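Local atomic coordinates of AtxE2 (Asticcacaulis excentricus, PDB entry 5TXE), a protein that hydrolyses the isopeptide bond of the lasso peptides astexin-2 and astexin-3, converting these threaded substrates to linear peptides. Residues Thr348-Ile362 against Gln365-Leu379. The protein carries 1 engineered substitution. Sequence-based numbering, arbitrary orientation.
Sequences TGLLQGCERQAKRLI and QESALQPRRLVTLNL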
ATOM      1  N   THR A 348       3.083  12.300 -14.545  1.00 29.79           N
ATOM      2  CA  THR A 348       3.377  11.840 -13.183  1.00 35.56           C
ATOM      3  C   THR A 348       1.993  11.373 -12.615  1.00 36.06           C
ATOM      4  O   THR A 348       0.956  11.677 -13.182  1.00 42.17           O
ATOM      5  CB  THR A 348       4.050  12.941 -12.387  1.00 35.65           C
ATOM      6  OG1 THR A 348       3.185  14.049 -12.266  1.00 37.33           O
ATOM      7  CG2 THR A 348       5.270  13.428 -13.104  1.00 35.72           C
ATOM      8  N   GLY A 349       1.971  10.487 -11.647  1.00 35.10           N
ATOM      9  CA  GLY A 349       0.714   9.978 -11.148  1.00 31.51           C
ATOM     10  C   GLY A 349       0.552   8.512 -11.460  1.00 31.78           C
ATOM     11  O   GLY A 349       1.492   7.838 -11.880  1.00 33.54           O
ATOM     12  N   LEU A 350      -0.654   8.041 -11.237  1.00 30.32           N
ATOM     13  CA  LEU A 350      -0.995   6.668 -11.404  1.00 33.13           C
ATOM     14  C   LEU A 350      -2.343   6.568 -12.073  1.00 31.74           C
ATOM     15  O   LEU A 350      -3.215   7.400 -11.841  1.00 31.27           O
ATOM     16  CB  LEU A 350      -1.092   5.983 -10.029  1.00 33.90           C
ATOM     17  CG  LEU A 350       0.151   5.985  -9.154  1.00 36.13           C
ATOM     18  CD1 LEU A 350      -0.114   5.677  -7.667  1.00 40.16           C
ATOM     19  CD2 LEU A 350       1.106   4.973  -9.748  1.00 40.04           C
ATOM     20  N   LEU A 351      -2.501   5.525 -12.876  1.00 31.97           N
ATOM     21  CA  LEU A 351      -3.801   5.102 -13.375  1.00 33.10           C
ATOM     22  C   LEU A 351      -4.023   3.713 -12.869  1.00 34.81           C
ATOM     23  O   LEU A 351      -3.197   2.844 -13.085  1.00 34.34           O
ATOM     24  CB  LEU A 351      -3.839   5.051 -14.888  1.00 33.85           C
ATOM     25  CG  LEU A 351      -3.672   6.337 -15.633  1.00 35.27           C
ATOM     26  CD1 LEU A 351      -3.657   5.997 -17.121  1.00 40.52           C
ATOM     27  CD2 LEU A 351      -4.794   7.297 -15.329  1.00 36.82           C
ATOM     28  N   GLN A 352      -5.154   3.495 -12.215  1.00 30.47           N
ATOM     29  CA  GLN A 352      -5.389   2.281 -11.485  1.00 31.79           C
ATOM     30  C   GLN A 352      -6.706   1.654 -11.908  1.00 31.15           C
ATOM     31  O   GLN A 352      -7.713   2.348 -12.071  1.00 26.71           O
ATOM     32  CB  GLN A 352      -5.454   2.650  -9.996  1.00 35.99           C
ATOM     33  CG  GLN A 352      -4.164   3.254  -9.473  1.00 36.52           C
ATOM     34  CD  GLN A 352      -4.395   4.300  -8.399  1.00 35.84           C
ATOM     35  OE1 GLN A 352      -5.366   5.052  -8.434  1.00 39.35           O
ATOM     36  NE2 GLN A 352      -3.460   4.409  -7.485  1.00 32.27           N
ATOM     37  N   GLY A 353      -6.723   0.344 -12.035  1.00 30.93           N
ATOM     38  CA  GLY A 353      -7.978  -0.378 -12.236  1.00 34.12           C
ATOM     39  C   GLY A 353      -8.686  -0.168 -13.566  1.00 36.03           C
ATOM     40  O   GLY A 353      -9.879  -0.510 -13.712  1.00 36.26           O
ATOM     41  N   CYS A 354      -7.967   0.406 -14.517  1.00 31.77           N
ATOM     42  CA  CYS A 354      -8.553   0.824 -15.777  1.00 32.98           C
ATOM     43  C   CYS A 354      -9.264  -0.320 -16.494  1.00 32.27           C
ATOM     44  O   CYS A 354      -8.773  -1.445 -16.548  1.00 32.63           O
ATOM     45  CB  CYS A 354      -7.485   1.341 -16.712  1.00 32.37           C
ATOM     46  SG  CYS A 354      -6.531   2.811 -16.229  1.00 44.28           S
ATOM     47  N   GLU A 355     -10.410  -0.012 -17.060  1.00 33.04           N
ATOM     48  CA  GLU A 355     -11.160  -0.934 -17.915  1.00 33.17           C
ATOM     49  C   GLU A 355     -11.663  -0.193 -19.174  1.00 36.04           C
ATOM     50  O   GLU A 355     -11.943   1.050 -19.140  1.00 30.73           O
ATOM     51  CB  GLU A 355     -12.349  -1.511 -17.161  1.00 37.40           C
ATOM     52  CG  GLU A 355     -11.950  -2.518 -16.071  1.00 39.08           C
ATOM     53  CD  GLU A 355     -13.156  -3.287 -15.507  1.00 43.22           C
ATOM     54  OE1 GLU A 355     -14.320  -2.949 -15.825  1.00 45.00           O
ATOM     55  OE2 GLU A 355     -12.950  -4.225 -14.713  1.00 47.89           O
ATOM     56  N   ARG A 356     -11.756  -0.922 -20.298  1.00 38.08           N
ATOM     57  CA  ARG A 356     -12.077  -0.261 -21.588  1.00 39.48           C
ATOM     58  C   ARG A 356     -13.544  -0.351 -21.936  1.00 37.63           C
ATOM     59  O   ARG A 356     -14.160  -1.392 -21.776  1.00 36.38           O
ATOM     60  CB  ARG A 356     -11.242  -0.879 -22.700  1.00 42.88           C
ATOM     61  CG  ARG A 356     -11.328  -0.185 -24.062  1.00 42.58           C
ATOM     62  CD  ARG A 356     -10.405  -0.829 -25.104  1.00 40.64           C
ATOM     63  NE  ARG A 356     -10.741  -2.224 -25.347  1.00 39.54           N
ATOM     64  CZ  ARG A 356     -11.792  -2.619 -26.054  1.00 39.83           C
ATOM     65  NH1 ARG A 356     -12.574  -1.738 -26.700  1.00 42.19           N
ATOM     66  NH2 ARG A 356     -12.034  -3.903 -26.162  1.00 43.12           N
ATOM     67  N   GLN A 357     -14.088   0.774 -22.371  1.00 40.36           N
ATOM     68  CA  GLN A 357     -15.383   0.851 -23.064  1.00 46.86           C
ATOM     69  C   GLN A 357     -15.143   1.517 -24.439  1.00 39.46           C
ATOM     70  O   GLN A 357     -14.893   2.736 -24.518  1.00 35.58           O
ATOM     71  CB  GLN A 357     -16.385   1.734 -22.291  1.00 52.00           C
ATOM     72  CG  GLN A 357     -17.648   2.131 -23.086  1.00 56.90           C
ATOM     73  CD  GLN A 357     -18.004   3.601 -22.925  1.00 63.00           C
ATOM     74  OE1 GLN A 357     -17.214   4.484 -23.275  1.00 78.69           O
ATOM     75  NE2 GLN A 357     -19.193   3.880 -22.410  1.00 63.91           N
ATOM     76  N   ALA A 358     -15.315   0.730 -25.495  1.00 39.23           N
ATOM     77  CA  ALA A 358     -15.064   1.168 -26.863  1.00 41.07           C
ATOM     78  C   ALA A 358     -13.698   1.845 -26.986  1.00 39.64           C
ATOM     79  O   ALA A 358     -12.682   1.180 -26.775  1.00 41.49           O
ATOM     80  CB  ALA A 358     -16.187   2.080 -27.342  1.00 41.65           C
ATOM     81  N   LYS A 359     -13.675   3.160 -27.242  1.00 43.57           N
ATOM     82  CA  LYS A 359     -12.440   3.921 -27.374  1.00 50.08           C
ATOM     83  C   LYS A 359     -12.132   4.876 -26.191  1.00 49.71           C
ATOM     84  O   LYS A 359     -11.376   5.864 -26.307  1.00 41.63           O
ATOM     85  CB  LYS A 359     -12.456   4.634 -28.717  1.00 60.75           C
ATOM     86  CG  LYS A 359     -11.959   3.703 -29.802  1.00 65.89           C
ATOM     87  CD  LYS A 359     -12.075   4.343 -31.160  1.00 70.08           C
ATOM     88  CE  LYS A 359     -11.992   3.237 -32.201  1.00 79.80           C
ATOM     89  NZ  LYS A 359     -12.279   3.730 -33.567  1.00 72.83           N
ATOM     90  N   ARG A 360     -12.695   4.537 -25.031  1.00 50.29           N
ATOM     91  CA  ARG A 360     -12.243   5.132 -23.771  1.00 51.45           C
ATOM     92  C   ARG A 360     -11.769   4.080 -22.754  1.00 46.25           C
ATOM     93  O   ARG A 360     -12.205   2.929 -22.717  1.00 38.30           O
ATOM     94  CB  ARG A 360     -13.250   6.139 -23.176  1.00 59.62           C
ATOM     95  CG  ARG A 360     -14.675   5.987 -23.641  1.00 69.22           C
ATOM     96  CD  ARG A 360     -15.292   7.328 -24.020  1.00 77.89           C
ATOM     97  NE  ARG A 360     -15.713   8.130 -22.866  1.00 75.69           N
ATOM     98  CZ  ARG A 360     -16.739   7.826 -22.065  1.00 71.63           C
ATOM     99  NH1 ARG A 360     -17.474   6.722 -22.231  1.00 60.94           N
ATOM    100  NH2 ARG A 360     -17.023   8.645 -21.064  1.00 84.21           N
ATOM    101  N   LEU A 361     -10.834   4.525 -21.939  1.00 40.84           N
ATOM    102  CA  LEU A 361     -10.434   3.839 -20.750  1.00 41.72           C
ATOM    103  C   LEU A 361     -11.118   4.585 -19.593  1.00 35.71           C
ATOM    104  O   LEU A 361     -11.098   5.807 -19.543  1.00 30.71           O
ATOM    105  CB  LEU A 361      -8.915   3.953 -20.642  1.00 42.89           C
ATOM    106  CG  LEU A 361      -8.126   2.755 -20.195  1.00 41.68           C
ATOM    107  CD1 LEU A 361      -8.598   1.469 -20.867  1.00 45.20           C
ATOM    108  CD2 LEU A 361      -6.663   3.001 -20.490  1.00 42.28           C
ATOM    109  N   ILE A 362     -11.742   3.845 -18.700  1.00 32.98           N
ATOM    110  CA  ILE A 362     -12.188   4.406 -17.436  1.00 34.77           C
ATOM    111  C   ILE A 362     -11.254   3.937 -16.339  1.00 32.40           C
ATOM    112  O   ILE A 362     -11.109   2.725 -16.133  1.00 33.66           O
ATOM    113  CB  ILE A 362     -13.608   3.954 -17.129  1.00 37.81           C
ATOM    114  CG1 ILE A 362     -14.533   4.652 -18.139  1.00 39.93           C
ATOM    115  CG2 ILE A 362     -14.081   4.484 -15.790  1.00 35.01           C
ATOM    116  CD1 ILE A 362     -14.829   3.934 -19.403  1.00 40.11           C
ATOM    117  N   GLN A 365      -7.434   7.523 -10.849  1.00 30.65           N
ATOM    118  CA  GLN A 365      -6.222   8.280 -11.112  1.00 28.57           C
ATOM    119  C   GLN A 365      -5.895   9.140  -9.911  1.00 26.70           C
ATOM    120  O   GLN A 365      -6.802   9.585  -9.185  1.00 28.88           O
ATOM    121  CB  GLN A 365      -6.447   9.190 -12.316  1.00 31.95           C
ATOM    122  CG  GLN A 365      -5.242  10.037 -12.731  1.00 29.39           C
ATOM    123  CD  GLN A 365      -5.261  11.448 -12.173  1.00 32.59           C
ATOM    124  OE1 GLN A 365      -6.308  12.038 -11.936  1.00 37.28           O
ATOM    125  NE2 GLN A 365      -4.084  12.021 -12.007  1.00 32.47           N
ATOM    126  N   GLU A 366      -4.608   9.367  -9.690  1.00 25.44           N
ATOM    127  CA  GLU A 366      -4.152  10.267  -8.639  1.00 26.41           C
ATOM    128  C   GLU A 366      -2.807  10.851  -8.973  1.00 27.97           C
ATOM    129  O   GLU A 366      -2.088  10.302  -9.789  1.00 28.75           O
ATOM    130  CB  GLU A 366      -4.114   9.545  -7.272  1.00 27.37           C
ATOM    131  CG  GLU A 366      -3.292   8.322  -7.238  1.00 28.86           C
ATOM    132  CD  GLU A 366      -3.208   7.731  -5.842  1.00 31.64           C
ATOM    133  OE1 GLU A 366      -2.572   8.397  -4.990  1.00 30.15           O
ATOM    134  OE2 GLU A 366      -3.700   6.593  -5.619  1.00 29.48           O
ATOM    135  N   SER A 367      -2.509  11.995  -8.368  1.00 27.62           N
ATOM    136  CA  SER A 367      -1.222  12.598  -8.514  1.00 28.23           C
ATOM    137  C   SER A 367      -0.982  13.465  -7.295  1.00 27.16           C
ATOM    138  O   SER A 367      -1.820  13.516  -6.393  1.00 29.82           O
ATOM    139  CB  SER A 367      -1.132  13.386  -9.837  1.00 28.30           C
ATOM    140  OG  SER A 367      -1.909  14.554  -9.786  1.00 28.92           O
ATOM    141  N   ALA A 368       0.139  14.168  -7.282  1.00 27.11           N
ATOM    142  CA  ALA A 368       0.664  14.736  -6.058  1.00 29.61           C
ATOM    143  C   ALA A 368      -0.387  15.497  -5.304  1.00 31.72           C
ATOM    144  O   ALA A 368      -0.469  15.347  -4.070  1.00 31.27           O
ATOM    145  CB  ALA A 368       1.861  15.638  -6.336  1.00 28.37           C
ATOM    146  N   LEU A 369      -1.138  16.333  -6.016  1.00 28.32           N
ATOM    147  CA  LEU A 369      -2.148  17.182  -5.392  1.00 30.92           C
ATOM    148  C   LEU A 369      -3.544  16.801  -5.790  1.00 27.33           C
ATOM    149  O   LEU A 369      -4.466  17.551  -5.537  1.00 27.70           O
ATOM    150  CB  LEU A 369      -1.907  18.650  -5.706  1.00 33.72           C
ATOM    151  CG  LEU A 369      -0.622  19.196  -5.093  1.00 37.85           C
ATOM    152  CD1 LEU A 369      -0.424  20.662  -5.500  1.00 41.99           C
ATOM    153  CD2 LEU A 369      -0.612  19.104  -3.581  1.00 40.66           C
ATOM    154  N   GLN A 370      -3.715  15.585  -6.279  1.00 27.87           N
ATOM    155  CA  GLN A 370      -5.029  15.069  -6.670  1.00 28.98           C
ATOM    156  C   GLN A 370      -5.264  13.728  -6.022  1.00 28.69           C
ATOM    157  O   GLN A 370      -4.672  12.747  -6.408  1.00 29.34           O
ATOM    158  CB  GLN A 370      -5.058  14.861  -8.207  1.00 33.07           C
ATOM    159  CG  GLN A 370      -6.284  14.148  -8.750  1.00 31.71           C
ATOM    160  CD  GLN A 370      -7.510  14.980  -8.493  1.00 34.60           C
ATOM    161  OE1 GLN A 370      -7.624  16.035  -9.066  1.00 33.93           O
ATOM    162  NE2 GLN A 370      -8.391  14.553  -7.562  1.00 35.71           N
ATOM    163  N   PRO A 371      -6.146  13.661  -5.037  1.00 31.68           N
ATOM    164  CA  PRO A 371      -6.497  12.370  -4.452  1.00 31.40           C
ATOM    165  C   PRO A 371      -7.231  11.511  -5.447  1.00 30.46           C
ATOM    166  O   PRO A 371      -7.713  11.994  -6.453  1.00 30.14           O
ATOM    167  CB  PRO A 371      -7.435  12.690  -3.279  1.00 30.82           C
ATOM    168  CG  PRO A 371      -7.586  14.162  -3.258  1.00 34.77           C
ATOM    169  CD  PRO A 371      -6.778  14.801  -4.353  1.00 35.20           C
ATOM    170  N   ARG A 372      -7.350  10.249  -5.127  1.00 24.91           N
ATOM    171  CA  ARG A 372      -7.892   9.329  -6.033  1.00 30.34           C
ATOM    172  C   ARG A 372      -9.317   9.708  -6.508  1.00 32.94           C
ATOM    173  O   ARG A 372     -10.234   9.975  -5.707  1.00 34.72           O
ATOM    174  CB  ARG A 372      -7.874   7.928  -5.428  1.00 31.53           C
ATOM    175  CG  ARG A 372      -7.816   6.832  -6.443  1.00 32.62           C
ATOM    176  CD  ARG A 372      -7.602   5.471  -5.788  1.00 29.80           C
ATOM    177  NE  ARG A 372      -6.260   5.398  -5.244  1.00 28.29           N
ATOM    178  CZ  ARG A 372      -5.902   4.572  -4.273  1.00 31.32           C
ATOM    179  NH1 ARG A 372      -6.777   3.726  -3.736  1.00 32.14           N
ATOM    180  NH2 ARG A 372      -4.653   4.555  -3.846  1.00 33.13           N
ATOM    181  N   ARG A 373      -9.478   9.684  -7.830  1.00 28.88           N
ATOM    182  CA  ARG A 373     -10.735   9.949  -8.465  1.00 30.15           C
ATOM    183  C   ARG A 373     -10.850   9.098  -9.709  1.00 33.24           C
ATOM    184  O   ARG A 373      -9.881   8.425 -10.117  1.00 31.28           O
ATOM    185  CB  ARG A 373     -10.755  11.411  -8.863  1.00 29.95           C
ATOM    186  CG  ARG A 373      -9.685  11.732  -9.849  1.00 31.11           C
ATOM    187  CD  ARG A 373      -9.868  13.069 -10.499  1.00 30.89           C
ATOM    188  NE  ARG A 373      -8.722  13.325 -11.338  1.00 31.10           N
ATOM    189  CZ  ARG A 373      -8.508  14.433 -12.074  1.00 33.31           C
ATOM    190  NH1 ARG A 373      -9.361  15.455 -12.103  1.00 34.05           N
ATOM    191  NH2 ARG A 373      -7.396  14.515 -12.780  1.00 30.13           N
ATOM    192  N   LEU A 374     -12.031   9.112 -10.293  1.00 32.62           N
ATOM    193  CA  LEU A 374     -12.243   8.458 -11.577  1.00 35.59           C
ATOM    194  C   LEU A 374     -12.132   9.470 -12.727  1.00 33.47           C
ATOM    195  O   LEU A 374     -12.567  10.601 -12.621  1.00 32.70           O
ATOM    196  CB  LEU A 374     -13.592   7.791 -11.636  1.00 36.83           C
ATOM    197  CG  LEU A 374     -13.815   6.380 -11.090  1.00 40.42           C
ATOM    198  CD1 LEU A 374     -12.724   5.889 -10.185  1.00 38.46           C
ATOM    199  CD2 LEU A 374     -15.173   6.280 -10.464  1.00 40.83           C
ATOM    200  N   VAL A 375     -11.629   8.981 -13.845  1.00 33.78           N
ATOM    201  CA  VAL A 375     -11.195   9.756 -14.970  1.00 33.88           C
ATOM    202  C   VAL A 375     -11.486   8.920 -16.200  1.00 34.67           C
ATOM    203  O   VAL A 375     -11.567   7.677 -16.099  1.00 34.77           O
ATOM    204  CB  VAL A 375      -9.706   9.996 -14.685  1.00 36.17           C
ATOM    205  CG1 VAL A 375      -8.735   9.369 -15.646  1.00 37.27           C
ATOM    206  CG2 VAL A 375      -9.422  11.384 -14.197  1.00 36.99           C
ATOM    207  N   THR A 376     -11.743   9.577 -17.343  1.00 36.61           N
ATOM    208  CA  THR A 376     -11.787   8.864 -18.651  1.00 41.09           C
ATOM    209  C   THR A 376     -10.639   9.285 -19.514  1.00 36.30           C
ATOM    210  O   THR A 376     -10.254  10.428 -19.544  1.00 41.20           O
ATOM    211  CB  THR A 376     -13.101   9.064 -19.467  1.00 41.95           C
ATOM    212  OG1 THR A 376     -13.291  10.446 -19.717  1.00 46.02           O
ATOM    213  CG2 THR A 376     -14.283   8.597 -18.722  1.00 43.60           C
ATOM    214  N   LEU A 377     -10.042   8.334 -20.176  1.00 38.58           N
ATOM    215  CA  LEU A 377      -8.924   8.631 -21.030  1.00 42.80           C
ATOM    216  C   LEU A 377      -9.353   8.307 -22.479  1.00 43.87           C
ATOM    217  O   LEU A 377      -9.745   7.182 -22.786  1.00 45.76           O
ATOM    218  CB  LEU A 377      -7.758   7.784 -20.581  1.00 45.04           C
ATOM    219  CG  LEU A 377      -6.358   8.363 -20.706  1.00 57.29           C
ATOM    220  CD1 LEU A 377      -6.284   9.854 -20.496  1.00 61.23           C
ATOM    221  CD2 LEU A 377      -5.472   7.737 -19.664  1.00 61.55           C
ATOM    222  N   ASN A 378      -9.296   9.294 -23.361  1.00 41.98           N
ATOM    223  CA  ASN A 378      -9.609   9.083 -24.777  1.00 43.18           C
ATOM    224  C   ASN A 378      -8.491   8.296 -25.485  1.00 39.24           C
ATOM    225  O   ASN A 378      -7.347   8.730 -25.549  1.00 42.68           O
ATOM    226  CB  ASN A 378      -9.861  10.444 -25.421  1.00 45.70           C
ATOM    227  CG  ASN A 378     -10.278  10.354 -26.886  1.00 51.30           C
ATOM    228  OD1 ASN A 378      -9.728   9.591 -27.687  1.00 50.54           O
ATOM    229  ND2 ASN A 378     -11.222  11.188 -27.247  1.00 51.68           N
ATOM    230  N   LEU A 379      -8.826   7.128 -26.017  1.00 38.24           N
ATOM    231  CA  LEU A 379      -7.811   6.254 -26.590  1.00 45.20           C
ATOM    232  C   LEU A 379      -7.353   6.613 -28.035  1.00 50.26           C
ATOM    233  O   LEU A 379      -6.592   5.853 -28.659  1.00 57.89           O
ATOM    234  CB  LEU A 379      -8.305   4.804 -26.550  1.00 48.39           C
ATOM    235  CG  LEU A 379      -8.474   4.252 -25.140  1.00 45.11           C
ATOM    236  CD1 LEU A 379      -8.958   2.809 -25.201  1.00 43.93           C
ATOM    237  CD2 LEU A 379      -7.163   4.355 -24.381  1.00 46.10           C
TER
HETATM  238  O   HOH W   1       2.456  13.385  -9.168  1.00 40.38           O
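Leu350 and Glu366 form an antiparallel hydrogen-bonded pair, and Leu361 and Leu377 form another, within a four-stranded blade of the β-propeller that accompanies the hydrolase domain in the prolyl oligopeptidase family. Strand 360-367 runs through both segments and lies between strands 350-357 and 373-378, antiparallel to each. The Glu366 end is buried and tightly packed. With CG between the backbone N and the carbonyl carbon (chi1 56°) and the chain extended beyond it, Glu366 runs beside Leu350 and delivers OE2 to three donors. Gln352 NE2 meets OE2 at 2.9 Å in a nearly straight bond (174°) from above the carboxylate plane, while Arg372 grips the same oxygen side-on through NE (2.8 Å, a salt bridge) and NH2. The other oxygen, OE1, takes the backbone N of Phe443. Replacing Glu366 by an alanine would probably leave Arg372 without its carboxylate mate and take one acceptor from Gln352 NE2, which also bonds Ala54 O. The Leu351 and Leu377 side chains cross at about a right angle, CD1 of Leu351 lying 3.6 Å from CD2 of Leu377. Packing is looser toward solvent, at the Gln357-Arg360 type II' turn: the Lys359 side chain extends off the turn, and the poorly ordered Arg360 brushes Thr376 CG2 with NH2, which also bonds Thr93 O. By contrast, buried Leu379 packs closely against the turn backbone, its N donating to Lys359 O (2.9 Å) and its CD1 resting 3.9 Å from Arg356 CD.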